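Local structure of transcription antitermination protein NusB (Thermotoga maritima, 1TZV) at residues R49-M60 with R86-E95. The protein probably supports transcription antitermination of ribosomal RNA operons by binding the boxA antiterminator sequence in RNA. Sequence-based numbering, arbitrary orientation.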
loop_
_atom_site.group_PDB
_atom_site.type_symbol
_atom_site.label_atom_id
_atom_site.label_comp_id
_atom_site.label_asym_id
_atom_site.label_seq_id
_atom_site.Cartn_x
_atom_site.Cartn_y
_atom_site.Cartn_z
ATOM N N ARG A 49 10.080 -0.831 7.223
ATOM C CA ARG A 49 10.023 0.614 7.050
ATOM C C ARG A 49 8.622 1.012 6.534
ATOM O O ARG A 49 8.018 1.990 7.004
ATOM C CB ARG A 49 11.107 1.090 6.066
ATOM C CG ARG A 49 11.102 2.589 5.865
ATOM C CD ARG A 49 12.167 3.079 4.863
ATOM N NE ARG A 49 11.913 2.610 3.502
ATOM C CZ ARG A 49 12.542 1.586 2.939
ATOM N NH1 ARG A 49 12.238 1.219 1.703
ATOM N NH2 ARG A 49 13.493 0.936 3.596
ATOM N N TYR A 50 8.127 0.264 5.547
ATOM C CA TYR A 50 6.784 0.519 5.003
ATOM C C TYR A 50 5.706 0.452 6.093
ATOM O O TYR A 50 4.892 1.369 6.244
ATOM C CB TYR A 50 6.418 -0.516 3.916
ATOM C CG TYR A 50 6.809 -0.177 2.486
ATOM C CD1 TYR A 50 8.154 -0.012 2.126
ATOM C CD2 TYR A 50 5.838 -0.068 1.480
ATOM C CE1 TYR A 50 8.515 0.236 0.797
ATOM C CE2 TYR A 50 6.197 0.188 0.154
ATOM C CZ TYR A 50 7.528 0.328 -0.178
ATOM O OH TYR A 50 7.868 0.502 -1.499
ATOM N N ILE A 51 5.695 -0.647 6.837
ATOM C CA ILE A 51 4.682 -0.816 7.877
ATOM C C ILE A 51 4.785 0.275 8.936
ATOM O O ILE A 51 3.774 0.830 9.358
ATOM C CB ILE A 51 4.769 -2.236 8.478
ATOM C CG1 ILE A 51 4.117 -3.230 7.503
ATOM C CG2 ILE A 51 4.103 -2.290 9.859
ATOM C CD1 ILE A 51 2.604 -2.990 7.239
ATOM N N ARG A 52 5.998 0.626 9.354
ATOM C CA ARG A 52 6.115 1.684 10.355
ATOM C C ARG A 52 5.693 3.026 9.774
ATOM O O ARG A 52 5.070 3.833 10.469
ATOM C CB ARG A 52 7.534 1.739 10.914
ATOM C CG ARG A 52 7.774 0.584 11.876
ATOM C CD ARG A 52 9.172 0.561 12.459
ATOM N NE ARG A 52 9.447 1.678 13.361
ATOM C CZ ARG A 52 10.595 1.803 14.029
ATOM N NH1 ARG A 52 11.530 0.879 13.877
ATOM N NH2 ARG A 52 10.801 2.839 14.829
ATOM N N GLY A 53 6.006 3.247 8.496
ATOM C CA GLY A 53 5.635 4.487 7.836
ATOM C C GLY A 53 4.134 4.641 7.673
ATOM O O GLY A 53 3.581 5.727 7.826
ATOM N N ILE A 54 3.462 3.538 7.358
ATOM C CA ILE A 54 2.019 3.576 7.193
ATOM C C ILE A 54 1.387 3.785 8.568
ATOM O O ILE A 54 0.469 4.585 8.718
ATOM C CB ILE A 54 1.524 2.275 6.532
ATOM C CG1 ILE A 54 2.013 2.245 5.070
ATOM C CG2 ILE A 54 -0.003 2.171 6.635
ATOM C CD1 ILE A 54 1.934 0.874 4.411
ATOM N N LYS A 55 1.904 3.102 9.584
ATOM C CA LYS A 55 1.341 3.263 10.921
ATOM C C LYS A 55 1.509 4.693 11.436
ATOM O O LYS A 55 0.572 5.272 11.986
ATOM C CB LYS A 55 1.997 2.277 11.899
ATOM C CG LYS A 55 1.390 2.333 13.292
ATOM C CD LYS A 55 1.732 1.119 14.142
ATOM C CE LYS A 55 3.156 1.143 14.648
ATOM N NZ LYS A 55 3.357 0.114 15.708
ATOM N N GLU A 56 2.692 5.262 11.230
ATOM C CA GLU A 56 3.012 6.617 11.681
ATOM C C GLU A 56 2.236 7.712 10.959
ATOM O O GLU A 56 1.955 8.765 11.532
ATOM C CB GLU A 56 4.519 6.873 11.511
ATOM C CG GLU A 56 4.924 8.342 11.352
ATOM C CD GLU A 56 4.727 9.173 12.609
ATOM O OE1 GLU A 56 4.874 10.412 12.526
ATOM O OE2 GLU A 56 4.432 8.598 13.678
ATOM N N ASN A 57 1.886 7.462 9.704
ATOM C CA ASN A 57 1.175 8.454 8.902
ATOM C C ASN A 57 -0.268 8.029 8.546
ATOM O O ASN A 57 -0.863 8.606 7.643
ATOM C CB ASN A 57 1.957 8.698 7.606
ATOM C CG ASN A 57 3.332 9.320 7.840
ATOM O OD1 ASN A 57 3.447 10.517 8.115
ATOM N ND2 ASN A 57 4.376 8.508 7.719
ATOM N N LEU A 58 -0.838 7.071 9.268
ATOM C CA LEU A 58 -2.161 6.555 8.905
ATOM C C LEU A 58 -3.255 7.604 8.761
ATOM O O LEU A 58 -3.992 7.602 7.780
ATOM C CB LEU A 58 -2.616 5.479 9.897
ATOM C CG LEU A 58 -3.826 4.680 9.402
ATOM C CD1 LEU A 58 -3.475 3.952 8.119
ATOM C CD2 LEU A 58 -4.283 3.698 10.466
ATOM N N SER A 59 -3.370 8.506 9.729
ATOM C CA SER A 59 -4.402 9.538 9.662
ATOM C C SER A 59 -4.239 10.425 8.440
ATOM O O SER A 59 -5.212 10.707 7.736
ATOM C CB SER A 59 -4.373 10.409 10.922
ATOM O OG SER A 59 -4.722 9.654 12.064
ATOM N N MET A 60 -3.019 10.888 8.197
ATOM C CA MET A 60 -2.769 11.751 7.056
ATOM C C MET A 60 -3.036 11.000 5.745
ATOM O O MET A 60 -3.605 11.548 4.812
ATOM C CB MET A 60 -1.329 12.271 7.119
ATOM C CG MET A 60 -0.898 13.111 5.937
ATOM S SD MET A 60 -0.322 12.059 4.596
ATOM C CE MET A 60 1.278 11.620 5.175
ATOM N N ARG A 86 -3.986 2.639 0.861
ATOM C CA ARG A 86 -3.086 3.118 1.915
ATOM C C ARG A 86 -1.627 2.830 1.556
ATOM O O ARG A 86 -0.755 3.710 1.656
ATOM C CB ARG A 86 -3.391 2.440 3.259
ATOM C CG ARG A 86 -4.640 2.935 3.926
ATOM C CD ARG A 86 -5.041 1.971 5.014
ATOM N NE ARG A 86 -5.968 2.610 5.947
ATOM C CZ ARG A 86 -6.673 1.953 6.865
ATOM N NH1 ARG A 86 -7.458 2.624 7.698
ATOM N NH2 ARG A 86 -6.629 0.625 6.909
ATOM N N LEU A 87 -1.356 1.601 1.144
ATOM C CA LEU A 87 -0.007 1.170 0.785
ATOM C C LEU A 87 0.567 1.976 -0.382
ATOM O O LEU A 87 1.715 2.461 -0.336
ATOM C CB LEU A 87 -0.035 -0.331 0.449
ATOM C CG LEU A 87 1.225 -1.010 -0.103
ATOM C CD1 LEU A 87 2.452 -0.624 0.701
ATOM C CD2 LEU A 87 1.019 -2.520 -0.066
ATOM N N ALA A 88 -0.220 2.121 -1.437
ATOM C CA ALA A 88 0.212 2.875 -2.613
ATOM C C ALA A 88 0.401 4.359 -2.305
ATOM O O ALA A 88 1.339 4.975 -2.842
ATOM C CB ALA A 88 -0.805 2.710 -3.763
ATOM N N THR A 89 -0.466 4.957 -1.490
ATOM C CA THR A 89 -0.338 6.380 -1.150
ATOM C C THR A 89 0.940 6.573 -0.334
ATOM O O THR A 89 1.709 7.519 -0.580
ATOM C CB THR A 89 -1.594 6.865 -0.398
ATOM O OG1 THR A 89 -2.714 6.735 -1.279
ATOM C CG2 THR A 89 -1.485 8.356 -0.001
ATOM N N TYR A 90 1.206 5.677 0.609
ATOM C CA TYR A 90 2.424 5.746 1.388
ATOM C C TYR A 90 3.624 5.686 0.444
ATOM O O TYR A 90 4.557 6.493 0.539
ATOM C CB TYR A 90 2.505 4.562 2.365
ATOM C CG TYR A 90 3.907 4.391 2.910
ATOM C CD1 TYR A 90 4.410 5.261 3.898
ATOM C CD2 TYR A 90 4.787 3.478 2.328
ATOM C CE1 TYR A 90 5.758 5.224 4.266
ATOM C CE2 TYR A 90 6.140 3.439 2.691
ATOM C CZ TYR A 90 6.606 4.320 3.653
ATOM O OH TYR A 90 7.951 4.334 3.969
ATOM N N GLU A 91 3.625 4.722 -0.468
ATOM C CA GLU A 91 4.741 4.559 -1.379
ATOM C C GLU A 91 4.918 5.791 -2.273
ATOM O O GLU A 91 6.053 6.267 -2.475
ATOM C CB GLU A 91 4.549 3.286 -2.214
ATOM C CG GLU A 91 5.769 2.920 -3.016
ATOM C CD GLU A 91 5.586 1.599 -3.727
ATOM O OE1 GLU A 91 5.128 1.612 -4.890
ATOM O OE2 GLU A 91 5.880 0.556 -3.131
ATOM N N LEU A 92 3.822 6.300 -2.806
ATOM C CA LEU A 92 3.836 7.501 -3.647
ATOM C C LEU A 92 4.485 8.694 -2.918
ATOM O O LEU A 92 5.369 9.389 -3.456
ATOM C CB LEU A 92 2.401 7.891 -3.978
ATOM C CG LEU A 92 1.778 8.131 -5.341
ATOM C CD1 LEU A 92 0.478 7.337 -5.453
ATOM C CD2 LEU A 92 1.486 9.613 -5.487
ATOM N N LEU A 93 4.056 8.938 -1.687
ATOM C CA LEU A 93 4.546 10.082 -0.930
ATOM C C LEU A 93 5.916 9.957 -0.304
ATOM O O LEU A 93 6.680 10.934 -0.284
ATOM C CB LEU A 93 3.567 10.406 0.200
ATOM C CG LEU A 93 2.150 10.819 -0.164
ATOM C CD1 LEU A 93 1.305 10.840 1.107
ATOM C CD2 LEU A 93 2.182 12.183 -0.843
ATOM N N PHE A 94 6.246 8.769 0.186
ATOM C CA PHE A 94 7.458 8.575 0.967
ATOM C C PHE A 94 8.606 7.761 0.444
ATOM O O PHE A 94 9.727 7.868 0.958
ATOM C CB PHE A 94 7.049 8.006 2.330
ATOM C CG PHE A 94 6.142 8.910 3.107
ATOM C CD1 PHE A 94 6.653 10.033 3.741
ATOM C CD2 PHE A 94 4.772 8.672 3.175
ATOM C CE1 PHE A 94 5.812 10.905 4.436
ATOM C CE2 PHE A 94 3.924 9.535 3.865
ATOM C CZ PHE A 94 4.446 10.659 4.496
ATOM N N GLU A 95 8.351 6.921 -0.542
ATOM C CA GLU A 95 9.413 6.102 -1.069
ATOM C C GLU A 95 9.900 6.770 -2.340
ATOM O O GLU A 95 9.377 6.552 -3.428
ATOM C CB GLU A 95 8.900 4.678 -1.301
ATOM C CG GLU A 95 8.525 3.999 0.024
ATOM C CD GLU A 95 9.738 3.676 0.889
ATOM O OE1 GLU A 95 9.619 3.607 2.124
ATOM O OE2 GLU A 95 10.830 3.470 0.318
#
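Glu95 OE1 is gripped by two donors. Arg49 NE reaches it at 2.9 Å, on the syn lone pair and nearly in the guanidinium plane, with an N-H...O angle of 164°. Tyr90 OH donates to the anti lone pair of the same OE1 at 2.6 Å. Arg49 NH1 bonds Glu95 OE2 at 3.0 Å from above the carboxylate plane, completing a side-on, two-nitrogen salt bridge. Arg49 NH2 has a second acidic partner, Asp46.

Tyr50 OH donates to Glu91 OE2 at 2.6 Å. The buried Glu91 carboxylate also meets Arg9 and Thr103, which ties in helices 5-19 and 100-114. Tyr90 CE2 lies over one face of the Tyr50 ring, toward its rim. Leu87 CD1 sits at the edge of that ring, 3.5 Å from Tyr50 CD2. With an alanine at Tyr50, Glu91 OE2 would probably lose the phenol hydroxyl, keeping Arg9 as partner, and a gap would open beside Tyr90 and Leu87.

Tyr90 is a knob in a hole formed by Arg49, Tyr50, Gly53 and Ile54. A chi1 of 164°, anti to the backbone N, sends its ring into this hole, and Tyr50 O lies over a ring face. Tyr90 CE1 comes within 3.6 Å of Gly53 CA, where a CB would clash. Farther along, Met60 CE meets the Phe94 ring edge, while Asn57 ND2 lies over a face.

The contact joins helix 41-56 and the start of helix 58-66 to helix 79-94 in the all-helical NusB fold. Segments 49-56 and 86-94 cross at 98°. Both tyrosine hydroxyls end on arginine-paired carboxylates, and these arginines would be expected to keep Glu91 and Glu95 ionised.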